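Local coordinates for varicella-zoster virus protease (Human herpesvirus 3, PDB 1VZV), which is a serine protease that probably cleaves the assembly protein after the procapsid forms, letting the capsid mature to its icosahedral shape, at residues A[53-65]-A[153-167]. Sequence-based numbering, arbitrary orientation.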
ATOM      1  N   ALA A  53     -13.426 -25.765   3.778  1.00 25.00           N
ATOM      2  CA  ALA A  53     -14.855 -26.044   3.562  1.00 25.00           C
ATOM      3  C   ALA A  53     -15.645 -24.862   3.001  1.00 25.00           C
ATOM      4  O   ALA A  53     -15.386 -23.713   3.341  1.00 25.00           O
ATOM      5  CB  ALA A  53     -15.512 -26.514   4.858  1.00 25.00           C
ATOM      6  N   ILE A  54     -16.641 -25.171   2.172  1.00 25.00           N
ATOM      7  CA  ILE A  54     -17.518 -24.169   1.538  1.00 25.00           C
ATOM      8  C   ILE A  54     -18.957 -24.713   1.572  1.00 25.00           C
ATOM      9  O   ILE A  54     -19.189 -25.854   1.175  1.00 25.00           O
ATOM     10  CB  ILE A  54     -17.186 -23.945   0.008  1.00 25.00           C
ATOM     11  CG1 ILE A  54     -15.678 -23.873  -0.246  1.00 25.00           C
ATOM     12  CG2 ILE A  54     -17.832 -22.653  -0.487  1.00 25.00           C
ATOM     13  CD1 ILE A  54     -15.312 -23.563  -1.687  1.00 25.00           C
ATOM     14  N   ILE A  55     -19.911 -23.950   2.090  1.00 25.00           N
ATOM     15  CA  ILE A  55     -21.271 -24.435   2.085  1.00 25.00           C
ATOM     16  C   ILE A  55     -22.052 -23.484   1.263  1.00 25.00           C
ATOM     17  O   ILE A  55     -21.548 -22.450   0.827  1.00 25.00           O
ATOM     18  CB  ILE A  55     -21.936 -24.460   3.452  1.00 25.00           C
ATOM     19  CG1 ILE A  55     -21.976 -23.058   4.060  1.00 25.00           C
ATOM     20  CG2 ILE A  55     -21.260 -25.473   4.345  1.00 25.00           C
ATOM     21  CD1 ILE A  55     -23.090 -22.884   5.073  1.00 25.00           C
ATOM     22  N   GLU A  56     -23.331 -23.783   1.148  1.00 25.00           N
ATOM     23  CA  GLU A  56     -24.228 -22.960   0.373  1.00 25.00           C
ATOM     24  C   GLU A  56     -25.225 -22.339   1.320  1.00 25.00           C
ATOM     25  O   GLU A  56     -25.994 -23.062   1.960  1.00 25.00           O
ATOM     26  CB  GLU A  56     -24.954 -23.832  -0.628  1.00 25.00           C
ATOM     27  CG  GLU A  56     -25.933 -23.095  -1.452  1.00 25.00           C
ATOM     28  CD  GLU A  56     -26.829 -24.041  -2.180  1.00 25.00           C
ATOM     29  OE1 GLU A  56     -26.323 -25.080  -2.687  1.00 25.00           O
ATOM     30  OE2 GLU A  56     -28.050 -23.747  -2.221  1.00 25.00           O
ATOM     31  N   ASP A  57     -25.147 -21.019   1.464  1.00 25.00           N
ATOM     32  CA  ASP A  57     -26.043 -20.266   2.339  1.00 25.00           C
ATOM     33  C   ASP A  57     -27.210 -19.659   1.555  1.00 25.00           C
ATOM     34  O   ASP A  57     -27.138 -19.483   0.332  1.00 25.00           O
ATOM     35  CB  ASP A  57     -25.271 -19.170   3.089  1.00 25.00           C
ATOM     36  CG  ASP A  57     -26.187 -18.203   3.833  1.00 25.00           C
ATOM     37  OD1 ASP A  57     -27.174 -18.660   4.441  1.00 25.00           O
ATOM     38  OD2 ASP A  57     -25.924 -16.979   3.818  1.00 25.00           O
ATOM     39  N   ILE A  58     -28.301 -19.382   2.264  1.00 25.00           N
ATOM     40  CA  ILE A  58     -29.491 -18.778   1.678  1.00 25.00           C
ATOM     41  C   ILE A  58     -29.046 -17.539   0.865  1.00 25.00           C
ATOM     42  O   ILE A  58     -29.595 -17.252  -0.197  1.00 25.00           O
ATOM     43  CB  ILE A  58     -30.508 -18.396   2.822  1.00 25.00           C
ATOM     44  CG1 ILE A  58     -31.886 -18.986   2.550  1.00 25.00           C
ATOM     45  CG2 ILE A  58     -30.652 -16.894   2.960  1.00 25.00           C
ATOM     46  CD1 ILE A  58     -32.533 -18.450   1.311  1.00 25.00           C
ATOM     47  N   ARG A  59     -28.011 -16.859   1.372  1.00 25.00           N
ATOM     48  CA  ARG A  59     -27.447 -15.654   0.768  1.00 25.00           C
ATOM     49  C   ARG A  59     -26.333 -15.888  -0.238  1.00 25.00           C
ATOM     50  O   ARG A  59     -26.116 -15.046  -1.088  1.00 25.00           O
ATOM     51  CB  ARG A  59     -26.923 -14.702   1.852  1.00 25.00           C
ATOM     52  CG  ARG A  59     -27.980 -13.963   2.678  1.00 25.00           C
ATOM     53  CD  ARG A  59     -27.353 -12.827   3.547  1.00 25.00           C
ATOM     54  NE  ARG A  59     -26.751 -11.746   2.753  1.00 25.00           N
ATOM     55  CZ  ARG A  59     -26.618 -10.478   3.142  1.00 25.00           C
ATOM     56  NH1 ARG A  59     -27.065 -10.037   4.320  1.00 25.00           N
ATOM     57  NH2 ARG A  59     -26.052  -9.627   2.314  1.00 25.00           N
ATOM     58  N   GLY A  60     -25.580 -16.971  -0.092  1.00 25.00           N
ATOM     59  CA  GLY A  60     -24.491 -17.245  -1.023  1.00 25.00           C
ATOM     60  C   GLY A  60     -23.464 -18.267  -0.554  1.00 25.00           C
ATOM     61  O   GLY A  60     -23.653 -18.885   0.476  1.00 25.00           O
ATOM     62  N   PRO A  61     -22.398 -18.525  -1.317  1.00 25.00           N
ATOM     63  CA  PRO A  61     -21.424 -19.502  -0.842  1.00 25.00           C
ATOM     64  C   PRO A  61     -20.690 -18.882   0.343  1.00 25.00           C
ATOM     65  O   PRO A  61     -20.248 -17.729   0.242  1.00 25.00           O
ATOM     66  CB  PRO A  61     -20.462 -19.626  -2.030  1.00 25.00           C
ATOM     67  CG  PRO A  61     -21.261 -19.208  -3.190  1.00 25.00           C
ATOM     68  CD  PRO A  61     -22.039 -18.056  -2.659  1.00 25.00           C
ATOM     69  N   PHE A  62     -20.560 -19.630   1.445  1.00 25.00           N
ATOM     70  CA  PHE A  62     -19.848 -19.171   2.650  1.00 25.00           C
ATOM     71  C   PHE A  62     -18.695 -20.138   2.884  1.00 25.00           C
ATOM     72  O   PHE A  62     -18.905 -21.347   2.890  1.00 25.00           O
ATOM     73  CB  PHE A  62     -20.776 -19.155   3.863  1.00 25.00           C
ATOM     74  CG  PHE A  62     -20.172 -18.510   5.071  1.00 25.00           C
ATOM     75  CD1 PHE A  62     -20.219 -17.134   5.236  1.00 25.00           C
ATOM     76  CD2 PHE A  62     -19.518 -19.269   6.028  1.00 25.00           C
ATOM     77  CE1 PHE A  62     -19.618 -16.525   6.337  1.00 25.00           C
ATOM     78  CE2 PHE A  62     -18.916 -18.667   7.125  1.00 25.00           C
ATOM     79  CZ  PHE A  62     -18.964 -17.298   7.278  1.00 25.00           C
ATOM     80  N   PHE A  63     -17.485 -19.624   3.073  1.00 25.00           N
ATOM     81  CA  PHE A  63     -16.336 -20.499   3.242  1.00 25.00           C
ATOM     82  C   PHE A  63     -15.541 -20.267   4.475  1.00 25.00           C
ATOM     83  O   PHE A  63     -15.611 -19.220   5.088  1.00 25.00           O
ATOM     84  CB  PHE A  63     -15.378 -20.384   2.053  1.00 25.00           C
ATOM     85  CG  PHE A  63     -14.287 -19.318   2.209  1.00 25.00           C
ATOM     86  CD1 PHE A  63     -14.596 -17.962   2.220  1.00 25.00           C
ATOM     87  CD2 PHE A  63     -12.955 -19.682   2.281  1.00 25.00           C
ATOM     88  CE1 PHE A  63     -13.601 -17.005   2.294  1.00 25.00           C
ATOM     89  CE2 PHE A  63     -11.967 -18.725   2.356  1.00 25.00           C
ATOM     90  CZ  PHE A  63     -12.291 -17.390   2.362  1.00 25.00           C
ATOM     91  N   LEU A  64     -14.696 -21.233   4.768  1.00 25.00           N
ATOM     92  CA  LEU A  64     -13.812 -21.176   5.914  1.00 25.00           C
ATOM     93  C   LEU A  64     -12.481 -21.687   5.365  1.00 25.00           C
ATOM     94  O   LEU A  64     -12.450 -22.560   4.497  1.00 25.00           O
ATOM     95  CB  LEU A  64     -14.359 -22.066   7.040  1.00 25.00           C
ATOM     96  CG  LEU A  64     -13.615 -22.157   8.375  1.00 25.00           C
ATOM     97  CD1 LEU A  64     -13.367 -20.791   8.953  1.00 25.00           C
ATOM     98  CD2 LEU A  64     -14.450 -22.969   9.333  1.00 25.00           C
ATOM     99  N   GLY A  65     -11.384 -21.103   5.788  1.00 25.00           N
ATOM    100  CA  GLY A  65     -10.138 -21.578   5.257  1.00 25.00           C
ATOM    101  C   GLY A  65      -9.071 -21.437   6.298  1.00 25.00           C
ATOM    102  O   GLY A  65      -9.282 -20.804   7.343  1.00 25.00           O
ATOM    103  N   ILE A 153     -16.091 -17.225  12.023  1.00 25.00           N
ATOM    104  CA  ILE A 153     -17.491 -17.177  11.652  1.00 25.00           C
ATOM    105  C   ILE A 153     -18.396 -16.615  12.722  1.00 25.00           C
ATOM    106  O   ILE A 153     -19.561 -16.341  12.460  1.00 25.00           O
ATOM    107  CB  ILE A 153     -18.030 -18.573  11.316  1.00 25.00           C
ATOM    108  CG1 ILE A 153     -17.959 -19.478  12.545  1.00 25.00           C
ATOM    109  CG2 ILE A 153     -17.251 -19.175  10.159  1.00 25.00           C
ATOM    110  CD1 ILE A 153     -18.601 -20.819  12.312  1.00 25.00           C
ATOM    111  N   GLU A 154     -17.882 -16.439  13.923  1.00 25.00           N
ATOM    112  CA  GLU A 154     -18.718 -15.927  14.982  1.00 25.00           C
ATOM    113  C   GLU A 154     -19.452 -14.591  14.748  1.00 25.00           C
ATOM    114  O   GLU A 154     -20.597 -14.444  15.206  1.00 25.00           O
ATOM    115  CB  GLU A 154     -17.942 -15.868  16.270  1.00 25.00           C
ATOM    116  CG  GLU A 154     -18.818 -15.494  17.395  1.00 25.00           C
ATOM    117  CD  GLU A 154     -18.072 -14.795  18.484  1.00 25.00           C
ATOM    118  OE1 GLU A 154     -17.522 -13.703  18.194  1.00 25.00           O
ATOM    119  OE2 GLU A 154     -18.050 -15.330  19.622  1.00 25.00           O
ATOM    120  N   PRO A 155     -18.805 -13.595  14.068  1.00 25.00           N
ATOM    121  CA  PRO A 155     -19.364 -12.260  13.760  1.00 25.00           C
ATOM    122  C   PRO A 155     -20.357 -12.040  12.623  1.00 25.00           C
ATOM    123  O   PRO A 155     -20.820 -10.915  12.451  1.00 25.00           O
ATOM    124  CB  PRO A 155     -18.117 -11.413  13.532  1.00 25.00           C
ATOM    125  CG  PRO A 155     -17.165 -12.375  12.946  1.00 25.00           C
ATOM    126  CD  PRO A 155     -17.343 -13.581  13.831  1.00 25.00           C
ATOM    127  N   PHE A 156     -20.629 -13.049  11.802  1.00 25.00           N
ATOM    128  CA  PHE A 156     -21.596 -12.901  10.711  1.00 25.00           C
ATOM    129  C   PHE A 156     -22.985 -13.002  11.323  1.00 25.00           C
ATOM    130  O   PHE A 156     -23.490 -14.102  11.486  1.00 25.00           O
ATOM    131  CB  PHE A 156     -21.397 -14.012   9.694  1.00 25.00           C
ATOM    132  CG  PHE A 156     -20.083 -13.935   8.987  1.00 25.00           C
ATOM    133  CD1 PHE A 156     -19.939 -13.147   7.855  1.00 25.00           C
ATOM    134  CD2 PHE A 156     -18.963 -14.571   9.503  1.00 25.00           C
ATOM    135  CE1 PHE A 156     -18.717 -12.986   7.267  1.00 25.00           C
ATOM    136  CE2 PHE A 156     -17.731 -14.410   8.911  1.00 25.00           C
ATOM    137  CZ  PHE A 156     -17.610 -13.614   7.792  1.00 25.00           C
ATOM    138  N   ARG A 157     -23.613 -11.863  11.626  1.00 25.00           N
ATOM    139  CA  ARG A 157     -24.929 -11.827  12.287  1.00 25.00           C
ATOM    140  C   ARG A 157     -26.121 -12.472  11.618  1.00 25.00           C
ATOM    141  O   ARG A 157     -27.119 -12.753  12.274  1.00 25.00           O
ATOM    142  CB  ARG A 157     -25.294 -10.400  12.672  1.00 25.00           C
ATOM    143  CG  ARG A 157     -24.255  -9.676  13.554  1.00 25.00           C
ATOM    144  CD  ARG A 157     -24.910  -8.474  14.251  1.00 25.00           C
ATOM    145  NE  ARG A 157     -23.972  -7.425  14.669  1.00 25.00           N
ATOM    146  CZ  ARG A 157     -24.330  -6.331  15.349  1.00 25.00           C
ATOM    147  NH1 ARG A 157     -25.603  -6.153  15.703  1.00 25.00           N
ATOM    148  NH2 ARG A 157     -23.422  -5.416  15.686  1.00 25.00           N
ATOM    149  N   VAL A 158     -26.029 -12.654  10.307  1.00 25.00           N
ATOM    150  CA  VAL A 158     -27.103 -13.279   9.517  1.00 25.00           C
ATOM    151  C   VAL A 158     -26.940 -14.808   9.344  1.00 25.00           C
ATOM    152  O   VAL A 158     -27.926 -15.549   9.279  1.00 25.00           O
ATOM    153  CB  VAL A 158     -27.242 -12.622   8.097  1.00 25.00           C
ATOM    154  CG1 VAL A 158     -27.721 -11.175   8.220  1.00 25.00           C
ATOM    155  CG2 VAL A 158     -25.892 -12.680   7.347  1.00 25.00           C
ATOM    156  N   LEU A 159     -25.696 -15.267   9.272  1.00 25.00           N
ATOM    157  CA  LEU A 159     -25.403 -16.676   9.096  1.00 25.00           C
ATOM    158  C   LEU A 159     -26.073 -17.501  10.194  1.00 25.00           C
ATOM    159  O   LEU A 159     -25.808 -17.328  11.372  1.00 25.00           O
ATOM    160  CB  LEU A 159     -23.889 -16.889   9.091  1.00 25.00           C
ATOM    161  CG  LEU A 159     -23.443 -18.289   8.696  1.00 25.00           C
ATOM    162  CD1 LEU A 159     -23.814 -18.514   7.242  1.00 25.00           C
ATOM    163  CD2 LEU A 159     -21.955 -18.493   8.940  1.00 25.00           C
ATOM    164  N   SER A 160     -26.956 -18.392   9.783  1.00 25.00           N
ATOM    165  CA  SER A 160     -27.702 -19.261  10.685  1.00 25.00           C
ATOM    166  C   SER A 160     -26.812 -20.098  11.582  1.00 25.00           C
ATOM    167  O   SER A 160     -25.737 -20.538  11.165  1.00 25.00           O
ATOM    168  CB  SER A 160     -28.544 -20.228   9.861  1.00 25.00           C
ATOM    169  OG  SER A 160     -27.709 -21.037   9.047  1.00 25.00           O
ATOM    170  N   MET A 161     -27.290 -20.375  12.793  1.00 25.00           N
ATOM    171  CA  MET A 161     -26.532 -21.206  13.723  1.00 25.00           C
ATOM    172  C   MET A 161     -26.425 -22.602  13.093  1.00 25.00           C
ATOM    173  O   MET A 161     -25.417 -23.285  13.261  1.00 25.00           O
ATOM    174  CB  MET A 161     -27.240 -21.280  15.078  1.00 25.00           C
ATOM    175  CG  MET A 161     -26.459 -21.992  16.196  1.00 25.00           C
ATOM    176  SD  MET A 161     -24.970 -21.133  16.798  1.00 25.00           S
ATOM    177  CE  MET A 161     -23.864 -22.576  17.044  1.00 25.00           C
ATOM    178  N   GLU A 162     -27.446 -22.970  12.310  1.00 25.00           N
ATOM    179  CA  GLU A 162     -27.517 -24.252  11.607  1.00 25.00           C
ATOM    180  C   GLU A 162     -26.360 -24.390  10.594  1.00 25.00           C
ATOM    181  O   GLU A 162     -25.812 -25.494  10.405  1.00 25.00           O
ATOM    182  CB  GLU A 162     -28.871 -24.344  10.893  1.00 25.00           C
ATOM    183  CG  GLU A 162     -29.289 -25.769  10.467  1.00 25.00           C
ATOM    184  CD  GLU A 162     -30.541 -25.805   9.565  1.00 25.00           C
ATOM    185  OE1 GLU A 162     -30.483 -25.221   8.443  1.00 25.00           O
ATOM    186  OE2 GLU A 162     -31.561 -26.437   9.977  1.00 25.00           O
ATOM    187  N   SER A 163     -26.019 -23.252   9.961  1.00 25.00           N
ATOM    188  CA  SER A 163     -24.917 -23.100   8.969  1.00 25.00           C
ATOM    189  C   SER A 163     -23.566 -23.031   9.687  1.00 25.00           C
ATOM    190  O   SER A 163     -22.599 -23.690   9.308  1.00 25.00           O
ATOM    191  CB  SER A 163     -25.064 -21.787   8.158  1.00 25.00           C
ATOM    192  OG  SER A 163     -25.902 -21.888   7.018  1.00 25.00           O
ATOM    193  N   LYS A 164     -23.498 -22.172  10.694  1.00 25.00           N
ATOM    194  CA  LYS A 164     -22.286 -22.011  11.452  1.00 25.00           C
ATOM    195  C   LYS A 164     -21.892 -23.384  11.938  1.00 25.00           C
ATOM    196  O   LYS A 164     -20.770 -23.817  11.741  1.00 25.00           O
ATOM    197  CB  LYS A 164     -22.522 -21.046  12.608  1.00 25.00           C
ATOM    198  CG  LYS A 164     -22.765 -19.629  12.126  1.00 25.00           C
ATOM    199  CD  LYS A 164     -22.607 -18.611  13.221  1.00 25.00           C
ATOM    200  CE  LYS A 164     -22.863 -17.217  12.696  1.00 25.00           C
ATOM    201  NZ  LYS A 164     -23.011 -16.192  13.777  1.00 25.00           N
ATOM    202  N   ALA A 165     -22.882 -24.125  12.415  1.00 25.00           N
ATOM    203  CA  ALA A 165     -22.685 -25.478  12.942  1.00 25.00           C
ATOM    204  C   ALA A 165     -22.044 -26.410  11.946  1.00 25.00           C
ATOM    205  O   ALA A 165     -21.071 -27.106  12.256  1.00 25.00           O
ATOM    206  CB  ALA A 165     -24.024 -26.065  13.371  1.00 25.00           C
ATOM    207  N   ARG A 166     -22.650 -26.446  10.763  1.00 25.00           N
ATOM    208  CA  ARG A 166     -22.231 -27.299   9.665  1.00 25.00           C
ATOM    209  C   ARG A 166     -20.774 -27.120   9.283  1.00 25.00           C
ATOM    210  O   ARG A 166     -20.079 -28.112   9.102  1.00 25.00           O
ATOM    211  CB  ARG A 166     -23.157 -27.077   8.470  1.00 25.00           C
ATOM    212  CG  ARG A 166     -22.821 -27.901   7.264  1.00 25.00           C
ATOM    213  CD  ARG A 166     -22.961 -29.406   7.520  1.00 25.00           C
ATOM    214  NE  ARG A 166     -22.094 -30.241   6.668  1.00 25.00           N
ATOM    215  CZ  ARG A 166     -21.791 -30.004   5.384  1.00 25.00           C
ATOM    216  NH1 ARG A 166     -22.264 -28.933   4.739  1.00 25.00           N
ATOM    217  NH2 ARG A 166     -20.990 -30.849   4.734  1.00 25.00           N
ATOM    218  N   LEU A 167     -20.299 -25.880   9.196  1.00 25.00           N
ATOM    219  CA  LEU A 167     -18.910 -25.618   8.839  1.00 25.00           C
ATOM    220  C   LEU A 167     -18.005 -26.180   9.914  1.00 25.00           C
ATOM    221  O   LEU A 167     -17.060 -26.914   9.643  1.00 25.00           O
ATOM    222  CB  LEU A 167     -18.646 -24.126   8.764  1.00 25.00           C
ATOM    223  CG  LEU A 167     -19.561 -23.243   7.939  1.00 25.00           C
ATOM    224  CD1 LEU A 167     -19.266 -21.815   8.260  1.00 25.00           C
ATOM    225  CD2 LEU A 167     -19.316 -23.483   6.498  1.00 25.00           C
TER
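The first turns of helix 161-173 (161-167) pack on the hairpin of strands 53-56 and 61-65, running roughly antiparallel to strand 53-56, at 153°, their axes approaching to 9.3 Å. The loop 153-160 leads into this helix and covers the same sheet face. F62 buries the largest area of any residue here. Its CG is anti to the backbone N (chi1 -172°), which sends the ring out from the strand among I153, F156, L159 and L167. The edge of F62 meets the face of F156 in a T-shaped stack, centroids 4.7 Å apart and planes at 86°. L159 CD2 sits over one face of F62 as a CH-pi contact, 3.7 Å from the ring centroid. I153 CG2 touches F62 at its edge. The two methyls of L167 part: CD1 meets the edge of F62, and CD2 packs on I55 CG2 at 3.5 Å. I55 CD1 lies 3.6 Å from S163 OG in the first helical turn. No hydrogen bond joins the two segments. Within the loop-helix segment, K164 NZ donates to F156 O at 3.1 Å, tying helix to loop. At the hairpin turn, R59 CD lies 4.1 Å from V158 CG2, and R59 forms a salt bridge with E215. This is helix-on-sheet packing in the herpesvirus assemblin fold, away from the catalytic triad H42, S110 and H129.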